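Alpha-glucosidase (Bacteroides thetaiotaomicron, PDB 5XFM) hydrolyses beta-L-arabinopyranosides and alpha-galactosides, as a bifunctional, calcium-binding glycoside hydrolase of family 97. Local coordinates at residues L26-F31 / Y40-N45; T48-S53 / T144-P149. The protein carries 1 engineered substitution. All coordinates share one frame; numbering follows the deposited sequence.

Interaction 1 of 2, residues L26-F31 / Y40-N45; sequences LQLAVF and YSVSYN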
loop_
_atom_site.group_PDB
_atom_site.type_symbol
_atom_site.label_atom_id
_atom_site.label_comp_id
_atom_site.label_asym_id
_atom_site.label_seq_id
_atom_site.Cartn_x
_atom_site.Cartn_y
_atom_site.Cartn_z
ATOM N N LEU A 26 -5.508 -8.719 23.106
ATOM C CA LEU A 26 -4.794 -7.474 22.917
ATOM C C LEU A 26 -5.205 -6.507 24.022
ATOM O O LEU A 26 -6.396 -6.263 24.229
ATOM C CB LEU A 26 -5.089 -6.906 21.526
ATOM C CG LEU A 26 -4.170 -5.879 20.853
ATOM C CD1 LEU A 26 -4.800 -5.434 19.540
ATOM C CD2 LEU A 26 -3.840 -4.677 21.725
ATOM N N GLN A 27 -4.228 -5.975 24.748
ATOM C CA GLN A 27 -4.518 -5.014 25.807
ATOM C C GLN A 27 -3.653 -3.763 25.681
ATOM O O GLN A 27 -2.459 -3.842 25.408
ATOM C CB GLN A 27 -4.341 -5.658 27.188
ATOM C CG GLN A 27 -5.279 -6.840 27.418
ATOM C CD GLN A 27 -5.232 -7.380 28.834
ATOM O OE1 GLN A 27 -4.750 -6.714 29.752
ATOM N NE2 GLN A 27 -5.760 -8.587 29.023
ATOM N N LEU A 28 -4.280 -2.606 25.857
ATOM C CA LEU A 28 -3.590 -1.325 25.792
ATOM C C LEU A 28 -3.777 -0.587 27.114
ATOM O O LEU A 28 -4.901 -0.445 27.594
ATOM C CB LEU A 28 -4.124 -0.484 24.622
ATOM C CG LEU A 28 -3.482 0.888 24.389
ATOM C CD1 LEU A 28 -3.391 1.164 22.908
ATOM C CD2 LEU A 28 -4.240 2.012 25.077
ATOM N N ALA A 29 -2.683 -0.106 27.692
ATOM C CA ALA A 29 -2.753 0.587 28.973
ATOM C C ALA A 29 -2.297 2.031 28.843
ATOM O O ALA A 29 -1.361 2.328 28.103
ATOM C CB ALA A 29 -1.924 -0.140 30.008
ATOM N N VAL A 30 -2.946 2.923 29.582
ATOM C CA VAL A 30 -2.645 4.344 29.479
ATOM C C VAL A 30 -2.053 4.908 30.765
ATOM O O VAL A 30 -2.563 4.670 31.860
ATOM C CB VAL A 30 -3.916 5.151 29.101
ATOM C CG1 VAL A 30 -3.596 6.624 28.941
ATOM C CG2 VAL A 30 -4.522 4.611 27.818
ATOM N N PHE A 31 -0.960 5.651 30.611
ATOM C CA PHE A 31 -0.241 6.242 31.728
ATOM C C PHE A 31 -0.136 7.748 31.541
ATOM O O PHE A 31 0.704 8.227 30.778
ATOM C CB PHE A 31 1.170 5.654 31.859
ATOM C CG PHE A 31 1.217 4.150 31.926
ATOM C CD1 PHE A 31 1.185 3.384 30.771
ATOM C CD2 PHE A 31 1.342 3.506 33.150
ATOM C CE1 PHE A 31 1.248 1.997 30.840
ATOM C CE2 PHE A 31 1.406 2.122 33.227
ATOM C CZ PHE A 31 1.360 1.367 32.070
ATOM N N TYR A 40 1.575 5.182 26.573
ATOM C CA TYR A 40 0.729 3.999 26.524
ATOM C C TYR A 40 1.623 2.777 26.378
ATOM O O TYR A 40 2.802 2.910 26.064
ATOM C CB TYR A 40 -0.269 4.084 25.366
ATOM C CG TYR A 40 0.374 3.951 24.005
ATOM C CD1 TYR A 40 1.048 5.022 23.434
ATOM C CD2 TYR A 40 0.299 2.763 23.286
ATOM C CE1 TYR A 40 1.641 4.915 22.193
ATOM C CE2 TYR A 40 0.888 2.648 22.043
ATOM C CZ TYR A 40 1.558 3.728 21.504
ATOM O OH TYR A 40 2.151 3.626 20.272
ATOM N N SER A 41 1.081 1.595 26.638
ATOM C CA SER A 41 1.818 0.360 26.382
ATOM C C SER A 41 0.871 -0.701 25.837
ATOM O O SER A 41 -0.339 -0.635 26.053
ATOM C CB SER A 41 2.514 -0.149 27.645
ATOM O OG SER A 41 1.568 -0.600 28.594
ATOM N N VAL A 42 1.421 -1.663 25.105
ATOM C CA VAL A 42 0.612 -2.684 24.454
ATOM C C VAL A 42 1.101 -4.094 24.739
ATOM O O VAL A 42 2.290 -4.393 24.622
ATOM C CB VAL A 42 0.573 -2.473 22.923
ATOM C CG1 VAL A 42 -0.192 -3.603 22.235
ATOM C CG2 VAL A 42 -0.037 -1.121 22.594
ATOM N N SER A 43 0.170 -4.963 25.109
ATOM C CA SER A 43 0.479 -6.367 25.330
ATOM C C SER A 43 -0.425 -7.267 24.494
ATOM O O SER A 43 -1.546 -6.884 24.149
ATOM C CB SER A 43 0.347 -6.701 26.817
ATOM O OG SER A 43 -0.998 -6.993 27.157
ATOM N N TYR A 44 0.067 -8.457 24.163
ATOM C CA TYR A 44 -0.729 -9.456 23.459
ATOM C C TYR A 44 -0.487 -10.823 24.076
ATOM O O TYR A 44 0.657 -11.265 24.164
ATOM C CB TYR A 44 -0.393 -9.486 21.965
ATOM C CG TYR A 44 -1.393 -10.289 21.163
ATOM C CD1 TYR A 44 -1.224 -11.654 20.965
ATOM C CD2 TYR A 44 -2.524 -9.684 20.630
ATOM C CE1 TYR A 44 -2.149 -12.391 20.244
ATOM C CE2 TYR A 44 -3.447 -10.408 19.914
ATOM C CZ TYR A 44 -3.260 -11.759 19.721
ATOM O OH TYR A 44 -4.196 -12.471 19.002
ATOM N N ASN A 45 -1.569 -11.498 24.468
ATOM C CA ASN A 45 -1.496 -12.723 25.275
ATOM C C ASN A 45 -0.534 -12.635 26.457
ATOM O O ASN A 45 0.144 -13.607 26.787
ATOM C CB ASN A 45 -1.108 -13.921 24.400
ATOM C CG ASN A 45 -2.287 -14.498 23.649
ATOM O OD1 ASN A 45 -3.439 -14.324 24.050
ATOM N ND2 ASN A 45 -2.009 -15.191 22.553
#

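Interaction 2 of 2, residues T48-S53 / T144-P149; sequences TMLEKS and TGFRFP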
loop_
_atom_site.group_PDB
_atom_site.type_symbol
_atom_site.label_atom_id
_atom_site.label_comp_id
_atom_site.label_asym_id
_atom_site.label_seq_id
_atom_site.Cartn_x
_atom_site.Cartn_y
_atom_site.Cartn_z
ATOM N N THR A 48 4.568 -8.412 26.482
ATOM C CA THR A 48 4.785 -7.022 26.110
ATOM C C THR A 48 5.139 -6.937 24.628
ATOM O O THR A 48 6.099 -7.566 24.168
ATOM C CB THR A 48 5.918 -6.376 26.947
ATOM O OG1 THR A 48 5.665 -6.568 28.345
ATOM C CG2 THR A 48 6.024 -4.883 26.654
ATOM N N MET A 49 4.367 -6.148 23.888
ATOM C CA MET A 49 4.589 -5.974 22.458
ATOM C C MET A 49 5.070 -4.557 22.182
ATOM O O MET A 49 5.970 -4.333 21.367
ATOM C CB MET A 49 3.307 -6.278 21.689
ATOM C CG MET A 49 2.741 -7.650 21.997
ATOM S SD MET A 49 3.878 -8.954 21.509
ATOM C CE MET A 49 3.625 -8.959 19.736
ATOM N N LEU A 50 4.461 -3.597 22.868
ATOM C CA LEU A 50 5.001 -2.249 22.905
ATOM C C LEU A 50 5.198 -1.866 24.353
ATOM O O LEU A 50 4.289 -2.015 25.165
ATOM C CB LEU A 50 4.066 -1.241 22.231
ATOM C CG LEU A 50 4.072 -1.109 20.707
ATOM C CD1 LEU A 50 3.222 -2.206 20.093
ATOM C CD2 LEU A 50 3.542 0.262 20.306
ATOM N N GLU A 51 6.394 -1.410 24.689
ATOM C CA GLU A 51 6.612 -0.853 26.008
ATOM C C GLU A 51 6.078 0.568 26.049
ATOM O O GLU A 51 5.479 1.048 25.084
ATOM C CB GLU A 51 8.082 -0.932 26.411
ATOM C CG GLU A 51 8.583 -2.369 26.426
ATOM C CD GLU A 51 9.993 -2.498 26.922
ATOM O OE1 GLU A 51 10.858 -1.728 26.463
ATOM O OE2 GLU A 51 10.221 -3.339 27.816
ATOM N N LYS A 52 6.288 1.233 27.175
ATOM C CA LYS A 52 5.766 2.570 27.375
ATOM C C LYS A 52 6.209 3.514 26.258
ATOM O O LYS A 52 7.392 3.831 26.100
ATOM C CB LYS A 52 6.211 3.059 28.742
ATOM C CG LYS A 52 5.500 2.289 29.853
ATOM C CD LYS A 52 5.970 2.698 31.217
ATOM C CE LYS A 52 5.694 4.152 31.451
ATOM N NZ LYS A 52 5.365 4.406 32.879
ATOM N N SER A 53 5.221 3.935 25.475
ATOM C CA SER A 53 5.437 4.697 24.248
ATOM C C SER A 53 4.796 6.069 24.365
ATOM O O SER A 53 3.661 6.185 24.814
ATOM C CB SER A 53 4.850 3.950 23.049
ATOM O OG SER A 53 5.419 2.660 22.906
ATOM N N THR A 144 4.115 11.642 19.639
ATOM C CA THR A 144 3.609 10.282 19.429
ATOM C C THR A 144 4.715 9.304 19.064
ATOM O O THR A 144 5.469 9.526 18.111
ATOM C CB THR A 144 2.544 10.252 18.309
ATOM O OG1 THR A 144 1.560 11.267 18.546
ATOM C CG2 THR A 144 1.870 8.882 18.226
ATOM N N GLY A 145 4.806 8.214 19.817
ATOM C CA GLY A 145 5.902 7.276 19.635
ATOM C C GLY A 145 5.535 5.809 19.757
ATOM O O GLY A 145 4.406 5.451 20.100
ATOM N N PHE A 146 6.504 4.965 19.427
ATOM C CA PHE A 146 6.391 3.516 19.515
ATOM C C PHE A 146 7.708 2.950 20.057
ATOM O O PHE A 146 8.753 3.039 19.400
ATOM C CB PHE A 146 6.054 2.917 18.148
ATOM C CG PHE A 146 4.923 3.620 17.450
ATOM C CD1 PHE A 146 5.165 4.708 16.627
ATOM C CD2 PHE A 146 3.615 3.210 17.637
ATOM C CE1 PHE A 146 4.127 5.359 15.997
ATOM C CE2 PHE A 146 2.570 3.863 17.008
ATOM C CZ PHE A 146 2.828 4.937 16.190
ATOM N N ARG A 147 7.655 2.407 21.268
ATOM C CA ARG A 147 8.824 1.843 21.926
ATOM C C ARG A 147 8.703 0.323 21.982
ATOM O O ARG A 147 7.641 -0.203 22.297
ATOM C CB ARG A 147 8.983 2.423 23.330
ATOM C CG ARG A 147 10.282 2.042 23.998
ATOM C CD ARG A 147 10.393 2.572 25.423
ATOM N NE ARG A 147 10.189 4.015 25.551
ATOM C CZ ARG A 147 11.185 4.897 25.623
ATOM N NH1 ARG A 147 12.437 4.478 25.529
ATOM N NH2 ARG A 147 10.941 6.195 25.761
ATOM N N PHE A 148 9.773 -0.381 21.634
ATOM C CA PHE A 148 9.712 -1.839 21.516
ATOM C C PHE A 148 10.578 -2.581 22.525
ATOM O O PHE A 148 11.549 -2.025 23.038
ATOM C CB PHE A 148 10.098 -2.265 20.097
ATOM C CG PHE A 148 9.152 -1.771 19.049
ATOM C CD1 PHE A 148 8.018 -2.499 18.724
ATOM C CD2 PHE A 148 9.386 -0.575 18.397
ATOM C CE1 PHE A 148 7.138 -2.042 17.756
ATOM C CE2 PHE A 148 8.510 -0.114 17.434
ATOM C CZ PHE A 148 7.386 -0.849 17.116
ATOM N N PRO A 149 10.216 -3.840 22.828
ATOM C CA PRO A 149 11.096 -4.658 23.669
ATOM C C PRO A 149 12.482 -4.798 23.061
ATOM O O PRO A 149 12.636 -4.856 21.842
ATOM C CB PRO A 149 10.381 -6.008 23.722
ATOM C CG PRO A 149 8.955 -5.684 23.478
ATOM C CD PRO A 149 8.950 -4.527 22.520
#

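Interaction 1 of 2, residues L26-F31 / Y40-N45
An antiparallel beta hairpin pairs strand 26-31 with strand 39-44, setting L26, L28 and V30 with Y40, V42 and Y44 on one face and Q27 and A29 with S41 and S43 on the other. The backbone ladder has two hydrogen-bonded pairs. At Q27 and S43 both bonds are nearly straight: Q27 N meets S43 O at 2.9 Å with an N-H...O angle of 175°. At A29 and S41 the bond from S41 N to A29 O is more bent, at 151°, and the same oxygen receives a CA-H...O contact from Y40 CA at 3.1 Å.

On the apolar face, L26 and V42 meet by methyl groups, CD2 to CG1 at 3.8 Å. L26 also crosses the Y44 side chain at about a right angle, its CB lying 3.9 Å from CD2 of the ring. At the next position on this face, L28 CD1 meets Y40 CD2 at 4.0 Å and V42 CG2 at 4.1 Å, both on the same side of the methyl.

The face bearing Q27, A29, S41 and S43 is partly exposed. S41 holds OG between its backbone N and carbonyl carbon (chi1 69°), where the hydroxyl oxygen lies in the plane of the F31 ring, at its edge, 3.4 Å from CE1; A29 CB is its other close neighbour.

Through L26 and Y44 on V265, and Y40 on I263, the apolar face packs on strand 256-266 of a second antiparallel sheet, a two-sheet sandwich arrangement consistent with the galactose mutarotase-like N-terminal region of this family.

Interaction 2 of 2, residues T48-S53 / T144-P149
S53 and R147 carry the polar part of this contact. The hydroxyl of S53 makes two hydrogen bonds, one as acceptor and one as donor: OG accepts from R147 N at 2.8 Å and donates to E51 O within its own segment at 2.7 Å. With chi1 at -58°, OG stands beside the S53 backbone N, where it can meet both partners. An alanine here would keep CB near G145 O but would probably leave R147 N without its acceptor and E51 O without this donor. R147 adds a side-chain bond. Its NE approaches K52 O at 2.9 Å, nearly along the C=O axis and with the oxygen close to the guanidinium plane, while NH2 makes a salt bridge to E228. The backbone link from E51 N to R147 O is loose and bent, at 132°.

Segment 48-53 turns corners and so pairs only loosely with 144-149. On its other side, against strand 39-44, M49 and L50 together face V42, a classic beta bulge.

Carbon-to-oxygen packing joins the other end. The P149 ring lies against the backbone before L50, CD 3.2 Å from M49 O and CG 3.5 Å from T48 O.

The apolar contacts lie on the buried face. L50 runs side by side with F146, its CD2 in the plane of the ring at the edge, 4.0 Å from CD2 of F146; V207 and V209 of strand 206-212, in the facing sheet, touch L50 and F146 respectively.

Interactions 1 and 2 are successive steps across one antiparallel sheet, their centres 9 Å apart, with strand 39-44 paired to strand 26-31 in the first and to strand 47-59 at the border with the second. Probable backbone hydrogen bonds cross that border from S53 N to Y40 O (2.7 Å) and from M49 N to V42 O (2.8 Å). Y40 spans the two contacts: its OH is hydrogen-bonded to G145 O and lies 3.0 Å from F146 CD2, touching the far strand of interaction 2. On the outer side, K52 makes a cation-pi contact with F31. Neither contact includes a calcium ligand, those being E174, E452 and E458.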